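Glycosyl hydrolase (Bacteroides ovatus, PDB 3QC2) belongs to a group of carbohydrate-active proteins related to glycoside hydrolases, whose members fold as a five-bladed beta-propeller. Local coordinates at residues 19-24 with 305-310; 24-29 with 347-352; 311-316 with 338-343. One frame throughout, in Å; residues are numbered along the deposited sequence.

Contact 1: residues 19-24 with 305-310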
ATOM      1  N   PHE A  19      -9.275   2.339  14.024  1.00 23.78           N
ATOM      2  CA  PHE A  19      -8.131   1.447  14.142  1.00 23.84           C
ATOM      3  C   PHE A  19      -7.319   1.921  15.329  1.00 24.54           C
ATOM      4  O   PHE A  19      -6.681   2.971  15.284  1.00 24.08           O
ATOM      5  CB  PHE A  19      -7.297   1.477  12.875  1.00 23.15           C
ATOM      6  CG  PHE A  19      -7.979   0.858  11.690  1.00 22.65           C
ATOM      7  CD1 PHE A  19      -8.947   1.549  10.992  1.00 22.10           C
ATOM      8  CD2 PHE A  19      -7.643  -0.418  11.272  1.00 22.29           C
ATOM      9  CE1 PHE A  19      -9.577   0.975   9.885  1.00 21.84           C
ATOM     10  CE2 PHE A  19      -8.264  -0.992  10.172  1.00 21.94           C
ATOM     11  CZ  PHE A  19      -9.232  -0.290   9.480  1.00 21.79           C
ATOM     12  N   GLU A  20      -7.351   1.146  16.398  1.00 25.58           N
ATOM     13  CA  GLU A  20      -6.681   1.515  17.616  1.00 26.56           C
ATOM     14  C   GLU A  20      -5.282   0.900  17.687  1.00 26.32           C
ATOM     15  O   GLU A  20      -5.100  -0.278  17.424  1.00 25.97           O
ATOM     16  CB  GLU A  20      -7.539   1.085  18.816  1.00 27.71           C
ATOM     17  CG  GLU A  20      -7.050   1.621  20.141  1.00 30.15           C
ATOM     18  CD  GLU A  20      -8.031   1.355  21.293  1.00 33.87           C
ATOM     19  OE1 GLU A  20      -8.906   0.436  21.161  1.00 34.72           O
ATOM     20  OE2 GLU A  20      -7.919   2.069  22.334  1.00 36.03           O
ATOM     21  N   ARG A  21      -4.307   1.727  18.041  1.00 26.59           N
ATOM     22  CA  ARG A  21      -2.919   1.303  18.173  1.00 26.98           C
ATOM     23  C   ARG A  21      -2.757   0.572  19.528  1.00 28.12           C
ATOM     24  O   ARG A  21      -2.963   1.175  20.573  1.00 28.67           O
ATOM     25  CB  ARG A  21      -1.983   2.526  18.121  1.00 26.89           C
ATOM     26  CG  ARG A  21      -2.120   3.385  16.842  1.00 25.91           C
ATOM     27  CD  ARG A  21      -1.427   4.705  17.010  1.00 26.29           C
ATOM     28  NE  ARG A  21      -1.588   5.601  15.846  1.00 25.74           N
ATOM     29  CZ  ARG A  21      -2.661   6.371  15.611  1.00 25.49           C
ATOM     30  NH1 ARG A  21      -3.711   6.350  16.433  1.00 26.33           N
ATOM     31  NH2 ARG A  21      -2.693   7.153  14.533  1.00 24.55           N
ATOM     32  N   PRO A  22      -2.395  -0.737  19.507  1.00 28.67           N
ATOM     33  CA  PRO A  22      -2.240  -1.446  20.792  1.00 29.79           C
ATOM     34  C   PRO A  22      -1.066  -0.896  21.609  1.00 30.68           C
ATOM     35  O   PRO A  22      -0.038  -0.519  21.031  1.00 30.25           O
ATOM     36  CB  PRO A  22      -1.975  -2.899  20.375  1.00 29.71           C
ATOM     37  CG  PRO A  22      -2.207  -2.950  18.866  1.00 28.85           C
ATOM     38  CD  PRO A  22      -2.013  -1.581  18.361  1.00 28.22           C
ATOM     39  N   LYS A  23      -1.227  -0.840  22.936  1.00 31.89           N
ATOM     40  CA  LYS A  23      -0.175  -0.333  23.836  1.00 32.87           C
ATOM     41  C   LYS A  23       1.145  -1.134  23.764  1.00 33.03           C
ATOM     42  O   LYS A  23       1.133  -2.352  23.706  1.00 33.02           O
ATOM     43  CB  LYS A  23      -0.672  -0.292  25.312  1.00 34.13           C
ATOM     44  CG  LYS A  23      -1.348   1.063  25.776  1.00 35.28           C
ATOM     45  CD  LYS A  23      -2.541   1.489  24.930  1.00 35.48           C
ATOM     46  CE  LYS A  23      -3.220   2.764  25.510  1.00 36.08           C
ATOM     47  N   ASN A  24       2.265  -0.399  23.752  1.00 33.26           N
ATOM     48  CA  ASN A  24       3.642  -0.967  23.773  1.00 33.66           C
ATOM     49  C   ASN A  24       4.032  -1.964  22.658  1.00 32.62           C
ATOM     50  O   ASN A  24       4.942  -2.766  22.827  1.00 33.37           O
ATOM     51  CB  ASN A  24       3.904  -1.586  25.152  1.00 35.03           C
ATOM     52  CG  ASN A  24       3.791  -0.559  26.288  1.00 37.04           C
ATOM     53  OD1 ASN A  24       4.034   0.651  26.088  1.00 37.68           O
ATOM     54  ND2 ASN A  24       3.438  -1.035  27.483  1.00 38.66           N
ATOM     55  N   PRO A 305      -9.504  12.766   7.622  1.00 19.88           N
ATOM     56  CA  PRO A 305      -8.804  11.498   7.636  1.00 19.64           C
ATOM     57  C   PRO A 305      -9.219  10.676   8.878  1.00 19.96           C
ATOM     58  O   PRO A 305      -9.466  11.248   9.943  1.00 20.16           O
ATOM     59  CB  PRO A 305      -7.338  11.913   7.699  1.00 19.50           C
ATOM     60  CG  PRO A 305      -7.356  13.206   8.391  1.00 20.01           C
ATOM     61  CD  PRO A 305      -8.615  13.886   7.959  1.00 20.12           C
ATOM     62  N   PHE A 306      -9.330   9.359   8.719  1.00 20.15           N
ATOM     63  CA  PHE A 306      -9.747   8.462   9.832  1.00 20.56           C
ATOM     64  C   PHE A 306      -8.565   8.008  10.648  1.00 20.76           C
ATOM     65  O   PHE A 306      -8.733   7.536  11.757  1.00 21.21           O
ATOM     66  CB  PHE A 306     -10.491   7.229   9.299  1.00 20.41           C
ATOM     67  CG  PHE A 306      -9.595   6.209   8.644  1.00 20.14           C
ATOM     68  CD1 PHE A 306      -9.286   6.291   7.273  1.00 19.44           C
ATOM     69  CD2 PHE A 306      -9.069   5.145   9.389  1.00 19.84           C
ATOM     70  CE1 PHE A 306      -8.455   5.334   6.659  1.00 19.12           C
ATOM     71  CE2 PHE A 306      -8.242   4.195   8.787  1.00 19.79           C
ATOM     72  CZ  PHE A 306      -7.931   4.292   7.409  1.00 19.78           C
ATOM     73  N   PHE A 307      -7.363   8.135  10.072  1.00 20.83           N
ATOM     74  CA  PHE A 307      -6.122   7.730  10.723  1.00 21.02           C
ATOM     75  C   PHE A 307      -5.023   8.706  10.310  1.00 21.20           C
ATOM     76  O   PHE A 307      -4.825   8.952   9.128  1.00 20.07           O
ATOM     77  CB  PHE A 307      -5.764   6.299  10.298  1.00 20.77           C
ATOM     78  CG  PHE A 307      -4.698   5.659  11.134  1.00 20.73           C
ATOM     79  CD1 PHE A 307      -5.021   5.061  12.354  1.00 20.88           C
ATOM     80  CD2 PHE A 307      -3.381   5.616  10.700  1.00 20.32           C
ATOM     81  CE1 PHE A 307      -4.031   4.440  13.148  1.00 20.66           C
ATOM     82  CE2 PHE A 307      -2.387   4.998  11.489  1.00 20.93           C
ATOM     83  CZ  PHE A 307      -2.739   4.404  12.726  1.00 20.68           C
ATOM     84  N   ARG A 308      -4.322   9.268  11.297  1.00 22.31           N
ATOM     85  CA  ARG A 308      -3.241  10.245  11.041  1.00 22.78           C
ATOM     86  C   ARG A 308      -2.145  10.113  12.098  1.00 24.01           C
ATOM     87  O   ARG A 308      -2.326   9.391  13.084  1.00 24.04           O
ATOM     88  CB  ARG A 308      -3.807  11.662  11.034  1.00 22.72           C
ATOM     89  CG  ARG A 308      -4.389  12.129  12.363  1.00 22.98           C
ATOM     90  CD  ARG A 308      -5.028  13.487  12.203  1.00 22.67           C
ATOM     91  NE  ARG A 308      -5.587  13.999  13.445  1.00 22.19           N
ATOM     92  CZ  ARG A 308      -4.906  14.693  14.365  1.00 23.33           C
ATOM     93  NH1 ARG A 308      -3.595  14.964  14.212  1.00 22.92           N
ATOM     94  NH2 ARG A 308      -5.532  15.113  15.460  1.00 23.92           N
ATOM     95  N   PRO A 309      -0.990  10.798  11.892  1.00 25.19           N
ATOM     96  CA  PRO A 309       0.089  10.730  12.886  1.00 26.58           C
ATOM     97  C   PRO A 309      -0.345  11.246  14.236  1.00 28.18           C
ATOM     98  O   PRO A 309      -0.806  12.380  14.341  1.00 28.79           O
ATOM     99  CB  PRO A 309       1.177  11.629  12.284  1.00 26.63           C
ATOM    100  CG  PRO A 309       0.948  11.556  10.836  1.00 25.67           C
ATOM    101  CD  PRO A 309      -0.540  11.459  10.656  1.00 24.93           C
HETATM  102  N   MSE A 310      -0.215  10.402  15.263  1.00 29.70           N
HETATM  103  CA  MSE A 310      -0.597  10.765  16.648  1.00 31.28           C
HETATM  104  C   MSE A 310       0.517  10.519  17.654  1.00 32.81           C
HETATM  105  O   MSE A 310       0.711  11.307  18.566  1.00 33.84           O
HETATM  106  CB  MSE A 310      -1.815   9.950  17.093  1.00 31.27           C
HETATM  107  CG  MSE A 310      -3.092  10.191  16.295  1.00 30.82           C
HETATM  108 SE   MSE A 310      -3.808  11.969  16.505  0.75 31.30          SE
HETATM  109  CE  MSE A 310      -4.035  11.981  18.460  1.00 30.59           C
TER
HETATM  110  O   HOH W   1      -8.961   5.059  13.097  1.00 18.33           O

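Contact 2: residues 24-29 with 347-352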
ATOM      1  N   ASN A  24       2.265  -0.399  23.752  1.00 33.26           N
ATOM      2  CA  ASN A  24       3.642  -0.967  23.773  1.00 33.66           C
ATOM      3  C   ASN A  24       4.032  -1.964  22.658  1.00 32.62           C
ATOM      4  O   ASN A  24       4.942  -2.766  22.827  1.00 33.37           O
ATOM      5  CB  ASN A  24       3.904  -1.586  25.152  1.00 35.03           C
ATOM      6  CG  ASN A  24       3.791  -0.559  26.288  1.00 37.04           C
ATOM      7  OD1 ASN A  24       4.034   0.651  26.088  1.00 37.68           O
ATOM      8  ND2 ASN A  24       3.438  -1.035  27.483  1.00 38.66           N
ATOM      9  N   VAL A  25       3.361  -1.884  21.529  1.00 31.32           N
ATOM     10  CA  VAL A  25       3.624  -2.762  20.398  1.00 30.26           C
ATOM     11  C   VAL A  25       4.369  -2.044  19.259  1.00 29.31           C
ATOM     12  O   VAL A  25       5.227  -2.640  18.590  1.00 28.95           O
ATOM     13  CB  VAL A  25       2.283  -3.354  19.870  1.00 29.86           C
ATOM     14  CG1 VAL A  25       2.409  -3.836  18.442  1.00 29.26           C
ATOM     15  CG2 VAL A  25       1.802  -4.458  20.801  1.00 30.07           C
ATOM     16  N   ASN A  26       4.043  -0.769  19.047  1.00 28.32           N
ATOM     17  CA  ASN A  26       4.629  -0.002  17.952  1.00 27.52           C
ATOM     18  C   ASN A  26       5.927   0.719  18.294  1.00 27.62           C
ATOM     19  O   ASN A  26       6.111   1.166  19.416  1.00 28.41           O
ATOM     20  CB  ASN A  26       3.612   1.001  17.406  1.00 26.84           C
ATOM     21  CG  ASN A  26       2.519   0.337  16.598  1.00 26.17           C
ATOM     22  OD1 ASN A  26       2.803  -0.382  15.631  1.00 25.55           O
ATOM     23  ND2 ASN A  26       1.258   0.598  16.960  1.00 25.10           N
ATOM     24  N   PRO A  27       6.842   0.826  17.312  1.00 27.07           N
ATOM     25  CA  PRO A  27       6.738   0.298  15.926  1.00 26.11           C
ATOM     26  C   PRO A  27       6.981  -1.217  15.896  1.00 25.92           C
ATOM     27  O   PRO A  27       7.816  -1.721  16.668  1.00 26.59           O
ATOM     28  CB  PRO A  27       7.851   1.035  15.190  1.00 26.17           C
ATOM     29  CG  PRO A  27       8.874   1.327  16.248  1.00 27.15           C
ATOM     30  CD  PRO A  27       8.133   1.508  17.548  1.00 27.60           C
ATOM     31  N   VAL A  28       6.264  -1.935  15.026  1.00 24.88           N
ATOM     32  CA  VAL A  28       6.407  -3.411  14.942  1.00 24.85           C
ATOM     33  C   VAL A  28       7.680  -3.859  14.191  1.00 24.90           C
ATOM     34  O   VAL A  28       8.225  -4.941  14.459  1.00 25.14           O
ATOM     35  CB  VAL A  28       5.161  -4.077  14.307  1.00 24.29           C
ATOM     36  CG1 VAL A  28       3.937  -3.810  15.159  1.00 23.75           C
ATOM     37  CG2 VAL A  28       4.948  -3.592  12.868  1.00 24.11           C
ATOM     38  N   ILE A  29       8.136  -3.035  13.250  1.00 24.39           N
ATOM     39  CA  ILE A  29       9.337  -3.331  12.466  1.00 24.40           C
ATOM     40  C   ILE A  29      10.145  -2.053  12.290  1.00 24.46           C
ATOM     41  O   ILE A  29       9.640  -1.067  11.769  1.00 23.94           O
ATOM     42  CB  ILE A  29       8.981  -3.926  11.086  1.00 23.80           C
ATOM     43  CG1 ILE A  29       8.258  -5.281  11.261  1.00 24.18           C
ATOM     44  CG2 ILE A  29      10.214  -4.107  10.252  1.00 24.10           C
ATOM     45  CD1 ILE A  29       7.753  -5.886   9.971  1.00 24.22           C
ATOM     46  N   VAL A 347       7.502   0.513  10.515  1.00 23.01           N
ATOM     47  CA  VAL A 347       6.182  -0.073  10.213  1.00 22.15           C
ATOM     48  C   VAL A 347       5.345  -0.067  11.474  1.00 22.17           C
ATOM     49  O   VAL A 347       5.832  -0.391  12.542  1.00 22.61           O
ATOM     50  CB  VAL A 347       6.274  -1.527   9.705  1.00 22.00           C
ATOM     51  CG1 VAL A 347       4.859  -2.138   9.539  1.00 20.96           C
ATOM     52  CG2 VAL A 347       7.039  -1.591   8.413  1.00 21.28           C
ATOM     53  N   GLY A 348       4.086   0.304  11.342  1.00 21.66           N
ATOM     54  CA  GLY A 348       3.183   0.330  12.466  1.00 21.69           C
ATOM     55  C   GLY A 348       1.951  -0.486  12.203  1.00 21.39           C
ATOM     56  O   GLY A 348       1.644  -0.818  11.046  1.00 21.22           O
ATOM     57  N   VAL A 349       1.243  -0.817  13.280  1.00 21.55           N
ATOM     58  CA  VAL A 349      -0.011  -1.560  13.203  1.00 21.23           C
ATOM     59  C   VAL A 349      -1.085  -0.861  14.054  1.00 21.39           C
ATOM     60  O   VAL A 349      -0.779  -0.230  15.063  1.00 21.66           O
ATOM     61  CB  VAL A 349       0.149  -3.009  13.699  1.00 21.73           C
ATOM     62  CG1 VAL A 349       0.486  -3.037  15.222  1.00 21.62           C
ATOM     63  CG2 VAL A 349      -1.123  -3.834  13.403  1.00 21.26           C
ATOM     64  N   ALA A 350      -2.327  -0.966  13.606  1.00 21.42           N
ATOM     65  CA  ALA A 350      -3.507  -0.421  14.318  1.00 21.80           C
ATOM     66  C   ALA A 350      -4.606  -1.423  14.053  1.00 21.97           C
ATOM     67  O   ALA A 350      -4.663  -1.993  12.983  1.00 21.61           O
ATOM     68  CB  ALA A 350      -3.869   0.920  13.814  1.00 21.24           C
ATOM     69  N   VAL A 351      -5.482  -1.626  15.021  1.00 22.95           N
ATOM     70  CA  VAL A 351      -6.480  -2.689  14.930  1.00 23.44           C
ATOM     71  C   VAL A 351      -7.924  -2.219  15.074  1.00 24.05           C
ATOM     72  O   VAL A 351      -8.277  -1.551  16.052  1.00 24.24           O
ATOM     73  CB  VAL A 351      -6.216  -3.754  16.049  1.00 24.20           C
ATOM     74  CG1 VAL A 351      -7.104  -4.977  15.847  1.00 24.02           C
ATOM     75  CG2 VAL A 351      -4.745  -4.148  16.073  1.00 23.51           C
ATOM     76  N   TYR A 352      -8.754  -2.596  14.097  1.00 24.26           N
ATOM     77  CA  TYR A 352     -10.185  -2.300  14.117  1.00 24.88           C
ATOM     78  C   TYR A 352     -10.969  -3.584  14.455  1.00 25.90           C
ATOM     79  O   TYR A 352     -10.807  -4.620  13.805  1.00 25.50           O
ATOM     80  CB  TYR A 352     -10.631  -1.682  12.778  1.00 24.46           C
ATOM     81  CG  TYR A 352     -12.109  -1.792  12.476  1.00 24.46           C
ATOM     82  CD1 TYR A 352     -13.067  -1.217  13.320  1.00 25.23           C
ATOM     83  CD2 TYR A 352     -12.549  -2.433  11.314  1.00 24.75           C
ATOM     84  CE1 TYR A 352     -14.457  -1.311  13.029  1.00 25.73           C
ATOM     85  CE2 TYR A 352     -13.921  -2.533  11.002  1.00 25.50           C
ATOM     86  CZ  TYR A 352     -14.872  -1.971  11.863  1.00 26.22           C
ATOM     87  OH  TYR A 352     -16.221  -2.088  11.558  1.00 26.06           O
TER

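Contact 3: residues 311-316 with 338-343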
ATOM      1  N   ASP A 311       1.230   9.405  17.496  1.00 33.73           N
ATOM      2  CA  ASP A 311       2.278   9.017  18.426  1.00 35.07           C
ATOM      3  C   ASP A 311       3.677   9.331  17.904  1.00 35.69           C
ATOM      4  O   ASP A 311       3.879   9.551  16.700  1.00 34.91           O
ATOM      5  CB  ASP A 311       2.140   7.529  18.756  1.00 35.21           C
ATOM      6  CG  ASP A 311       0.795   7.197  19.459  1.00 36.23           C
ATOM      7  OD1 ASP A 311       0.080   8.147  19.890  1.00 37.22           O
ATOM      8  OD2 ASP A 311       0.466   5.987  19.584  1.00 36.97           O
ATOM      9  N   SER A 312       4.645   9.342  18.830  1.00 37.10           N
ATOM     10  CA  SER A 312       6.030   9.690  18.508  1.00 38.04           C
ATOM     11  C   SER A 312       6.689   8.739  17.516  1.00 37.89           C
ATOM     12  O   SER A 312       7.505   9.180  16.709  1.00 37.95           O
ATOM     13  CB  SER A 312       6.880   9.801  19.794  1.00 39.32           C
ATOM     14  OG  SER A 312       6.840   8.600  20.558  1.00 39.81           O
ATOM     15  N   PHE A 313       6.328   7.441  17.550  1.00 37.79           N
ATOM     16  CA  PHE A 313       6.931   6.457  16.600  1.00 37.71           C
ATOM     17  C   PHE A 313       6.535   6.742  15.149  1.00 37.14           C
ATOM     18  O   PHE A 313       7.207   6.288  14.226  1.00 37.18           O
ATOM     19  CB  PHE A 313       6.600   4.987  16.977  1.00 37.59           C
ATOM     20  CG  PHE A 313       5.161   4.592  16.741  1.00 36.88           C
ATOM     21  CD1 PHE A 313       4.752   4.092  15.505  1.00 36.22           C
ATOM     22  CD2 PHE A 313       4.221   4.704  17.755  1.00 37.30           C
ATOM     23  CE1 PHE A 313       3.407   3.722  15.287  1.00 35.71           C
ATOM     24  CE2 PHE A 313       2.874   4.335  17.545  1.00 36.60           C
ATOM     25  CZ  PHE A 313       2.474   3.848  16.316  1.00 35.62           C
ATOM     26  N   GLU A 314       5.434   7.488  14.965  1.00 36.98           N
ATOM     27  CA  GLU A 314       4.960   7.914  13.638  1.00 36.44           C
ATOM     28  C   GLU A 314       5.591   9.263  13.268  1.00 36.99           C
ATOM     29  O   GLU A 314       5.240   9.859  12.247  1.00 36.51           O
ATOM     30  CB  GLU A 314       3.432   8.027  13.637  1.00 35.96           C
ATOM     31  CG  GLU A 314       2.733   6.723  13.979  1.00 35.15           C
ATOM     32  CD  GLU A 314       1.273   6.882  14.350  1.00 34.38           C
ATOM     33  OE1 GLU A 314       0.886   7.935  14.888  1.00 34.27           O
ATOM     34  OE2 GLU A 314       0.513   5.926  14.142  1.00 33.75           O
ATOM     35  N   LYS A 315       6.528   9.730  14.117  1.00 37.97           N
ATOM     36  CA  LYS A 315       7.232  11.006  13.932  1.00 38.61           C
ATOM     37  C   LYS A 315       8.757  10.783  13.935  1.00 39.26           C
ATOM     38  O   LYS A 315       9.249   9.743  14.395  1.00 39.43           O
ATOM     39  CB  LYS A 315       6.832  11.992  15.040  1.00 39.13           C
ATOM     40  CG  LYS A 315       5.317  12.328  15.058  1.00 38.91           C
ATOM     41  CD  LYS A 315       4.905  13.106  16.309  1.00 39.72           C
ATOM     42  CE  LYS A 315       3.396  13.337  16.346  1.00 39.32           C
ATOM     43  NZ  LYS A 315       2.943  13.972  17.614  1.00 39.68           N
ATOM     44  N   SER A 316       9.490  11.757  13.409  1.00 39.67           N
ATOM     45  CA  SER A 316      10.949  11.683  13.347  1.00 40.47           C
ATOM     46  C   SER A 316      11.548  13.090  13.302  1.00 41.41           C
ATOM     47  O   SER A 316      10.823  14.079  13.328  1.00 41.20           O
ATOM     48  CB  SER A 316      11.379  10.882  12.108  1.00 40.05           C
ATOM     49  OG  SER A 316      10.905  11.479  10.911  1.00 39.07           O
ATOM     50  N   LEU A 338      -4.401  -3.170  10.386  1.00 22.17           N
ATOM     51  CA  LEU A 338      -3.926  -2.199   9.389  1.00 21.53           C
ATOM     52  C   LEU A 338      -2.444  -1.966   9.567  1.00 21.32           C
ATOM     53  O   LEU A 338      -2.004  -1.560  10.648  1.00 21.59           O
ATOM     54  CB  LEU A 338      -4.676  -0.870   9.551  1.00 21.39           C
ATOM     55  CG  LEU A 338      -4.392   0.221   8.520  1.00 21.09           C
ATOM     56  CD1 LEU A 338      -4.761  -0.264   7.112  1.00 20.50           C
ATOM     57  CD2 LEU A 338      -5.143   1.476   8.859  1.00 21.03           C
ATOM     58  N   TYR A 339      -1.671  -2.223   8.510  1.00 20.96           N
ATOM     59  CA  TYR A 339      -0.217  -2.048   8.542  1.00 20.83           C
ATOM     60  C   TYR A 339       0.161  -0.872   7.694  1.00 20.65           C
ATOM     61  O   TYR A 339      -0.287  -0.754   6.562  1.00 20.24           O
ATOM     62  CB  TYR A 339       0.486  -3.325   8.094  1.00 20.88           C
ATOM     63  CG  TYR A 339       0.200  -4.438   9.029  1.00 21.09           C
ATOM     64  CD1 TYR A 339       0.922  -4.583  10.208  1.00 21.27           C
ATOM     65  CD2 TYR A 339      -0.829  -5.326   8.778  1.00 21.13           C
ATOM     66  CE1 TYR A 339       0.631  -5.607  11.102  1.00 21.78           C
ATOM     67  CE2 TYR A 339      -1.123  -6.348   9.653  1.00 21.71           C
ATOM     68  CZ  TYR A 339      -0.400  -6.488  10.811  1.00 22.10           C
ATOM     69  OH  TYR A 339      -0.710  -7.515  11.671  1.00 23.65           O
ATOM     70  N   TYR A 340       1.009  -0.001   8.246  1.00 20.89           N
ATOM     71  CA  TYR A 340       1.375   1.243   7.579  1.00 20.93           C
ATOM     72  C   TYR A 340       2.804   1.689   7.840  1.00 21.43           C
ATOM     73  O   TYR A 340       3.435   1.266   8.800  1.00 21.68           O
ATOM     74  CB  TYR A 340       0.419   2.355   8.038  1.00 20.85           C
ATOM     75  CG  TYR A 340       0.406   2.584   9.539  1.00 21.04           C
ATOM     76  CD1 TYR A 340      -0.317   1.737  10.391  1.00 21.47           C
ATOM     77  CD2 TYR A 340       1.098   3.645  10.107  1.00 21.52           C
ATOM     78  CE1 TYR A 340      -0.336   1.943  11.788  1.00 21.41           C
ATOM     79  CE2 TYR A 340       1.082   3.865  11.501  1.00 22.04           C
ATOM     80  CZ  TYR A 340       0.359   3.003  12.329  1.00 22.32           C
ATOM     81  OH  TYR A 340       0.338   3.218  13.695  1.00 22.34           O
ATOM     82  N   GLY A 341       3.297   2.562   6.962  1.00 21.72           N
ATOM     83  CA  GLY A 341       4.632   3.125   7.085  1.00 22.37           C
ATOM     84  C   GLY A 341       4.599   4.340   7.996  1.00 22.77           C
ATOM     85  O   GLY A 341       3.677   5.143   7.916  1.00 22.56           O
ATOM     86  N   CYS A 342       5.618   4.469   8.846  1.00 23.75           N
ATOM     87  CA  CYS A 342       5.731   5.562   9.811  1.00 24.64           C
ATOM     88  C   CYS A 342       6.920   6.435   9.509  1.00 25.36           C
ATOM     89  O   CYS A 342       8.069   5.982   9.610  1.00 25.46           O
ATOM     90  CB  CYS A 342       5.905   4.996  11.217  1.00 25.23           C
ATOM     91  SG  CYS A 342       4.595   3.974  11.732  1.00 25.89           S
ATOM     92  N   ALA A 343       6.650   7.698   9.142  1.00 25.74           N
ATOM     93  CA  ALA A 343       7.705   8.673   8.832  1.00 26.46           C
ATOM     94  C   ALA A 343       8.712   8.125   7.808  1.00 26.65           C
ATOM     95  O   ALA A 343       9.906   8.422   7.887  1.00 27.36           O
ATOM     96  CB  ALA A 343       8.415   9.084  10.114  1.00 27.23           C
TER
HETATM   97  O   HOH W   2      11.770   9.925   9.084  1.00 24.35           O

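Contact 1: residues 19-24 with 305-310
The guanidinium of Arg-21 lies between Phe-307 and Met-310, a selenomethionine here. Over one face comes the Phe-307 ring, its CE1 3.3 Å above the middle of the guanidinium plane; over the opposite face, nearer the rim, comes Met-310 CB. The side chains of Arg-21 and Phe-307 reach toward each other tip to tip, and their flat ends overlap nearly parallel, with 16° between the planes and Arg-21 NH2 3.3 Å from Phe-307 CZ. At the guanidinium edge, Arg-308 O approaches Arg-21 NH2 to 2.7 Å, but the angle is too poor for a hydrogen bond. The charge is met instead by carboxylates, Glu-314 at NE and Asp-361 at NH2. An extended chain from CG to NE carries the group to the Phe-307 ring. That ring in turn receives Phe-19 O at its edge, 3.7 Å from CE1. Phe-19 and Phe-306 form an oblique aromatic pair: the rings are inclined at 50° with Phe-19 CD1 3.5 Å from Phe-306 CE2, while Phe-307 CB lies over one face of the Phe-306 ring. A water ties the backbones together, accepting from Phe-19 N (2.9 Å) and donating to Phe-306 O (2.8 Å). Both segments are irregular loops, so rings, guanidinium and water do the joining where backbone pairing is absent. The phenylalanines fill a layer against the last blade: Phe-19 and Phe-306 rest on Leu-338 of strand 335-342, Phe-307 touches Val-324 of strand 324-332, and Phe-306 also reaches Ala-285 and Gln-287 on strand 283-290 of the preceding sheet.

Contact 2: residues 24-29 with 347-352
Val-28 and Ile-29 together face Val-347 in a classic beta bulge, by which the N-terminal loop joins the edge of a sheet. Val-28 N donates to Val-347 O (3.0 Å), a bent bond of 134° at the hydrogen, and Val-347 N returns a straighter one to Ile-29 O (2.9 Å). Ile-29 and Val-347 are thus a single antiparallel hydrogen-bonded pair. Two residues farther along the strand the backbone of the loop no longer reaches, and the side chain of Asn-26 takes its place. Its OD1 accepts from Val-349 N (2.9 Å) and its ND2 donates to Val-349 O (2.9 Å), so that one amide grips both polar atoms of a single residue and its rotation is fixed. The carbonyl of Val-349 lies close to the amide plane of Asn-26. A cis peptide bond before Pro-27 bends the chain between the amide and the bulge. Methyl groups close the interface: Val-28 CG1 meets Val-349 CG1 at 3.5 Å, and Val-28 CG2 meets Val-347 CG1 at 3.6 Å. With CG1 set between the backbone N and the carbonyl carbon (chi1 66°), Val-349 presents that methyl to Val-28, Val-25 and Asn-26 OD1. Strand 346-352 is paired on its other edge with strand 335-342, through Gly-348 with Tyr-340 and Ala-350 with Leu-338, while Ile-29 packs on Val-67 and Tyr-69 of strand 64-72 in the first blade.

Contact 3: residues 311-316 with 338-343
Glu-314 OE2 is gripped from two directions, by the hydroxyl of Tyr-340 across the contact and by the NE of Arg-21 in a salt bridge. Tyr-340 OH donates over 2.8 Å to the anti lone pair of OE2, on the side away from the other carboxylate oxygen; carboxylate and ring are turned 62° from one another. The second oxygen looks back to its own turn: Glu-314 OE1 accepts Asp-311 N at 3.0 Å, from above the carboxylate plane, and Met-310 N as well. Each oxygen therefore has two donors, which holds this buried group firmly and is consistent with its being ionised. Phe-313 has its CG between the backbone N and the carbonyl carbon (chi1 71°), which brings the ring beside the same acid. Glu-314 CG lies over one face, while Tyr-340 OH comes to the edge in the ring plane, 3.4 Å from Phe-313 CZ. Cys-342 SG also meets that edge, 3.8 Å from Phe-313 CE1, as a sulfur-aromatic contact 77° off the ring normal. Farther along, Ala-343 CB touches Ser-316 OG at 3.5 Å, and Ser-316 OG also accepts from Tyr-319 N. The acid bonding back to the N-H of Asp-311, just before the 3-10 turn 312-314, resembles one half of a capping box. Here that turn lies against the end of strand 335-342, the central strand of the last sheet of the propeller.

Overall arrangement
All three contacts lie on the same side of the chain's centre, their own centres 8 to 9 Å apart, and bring the N-terminal segment and the loop after strand 298-301 onto the last sheet. Contacts 1 and 3 share an ion pair, Arg-21 NE to Glu-314 OE2 at 2.7 Å, beside which Phe-307 and Tyr-340 meet edge-to-face. Contact 2 joins contact 1 through Glu-20 O and Val-351 N, 2.8 Å apart, and Asn-26 CB leans on Phe-313 CZ of contact 3 at 3.3 Å. Residues 19-29 meet the edge strand 346-352 at Glu-20 and again from Asn-26 to Ile-29, which brings chain start and final blade together and recalls, without a regular N-terminal strand, the ring closure of other beta-propellers.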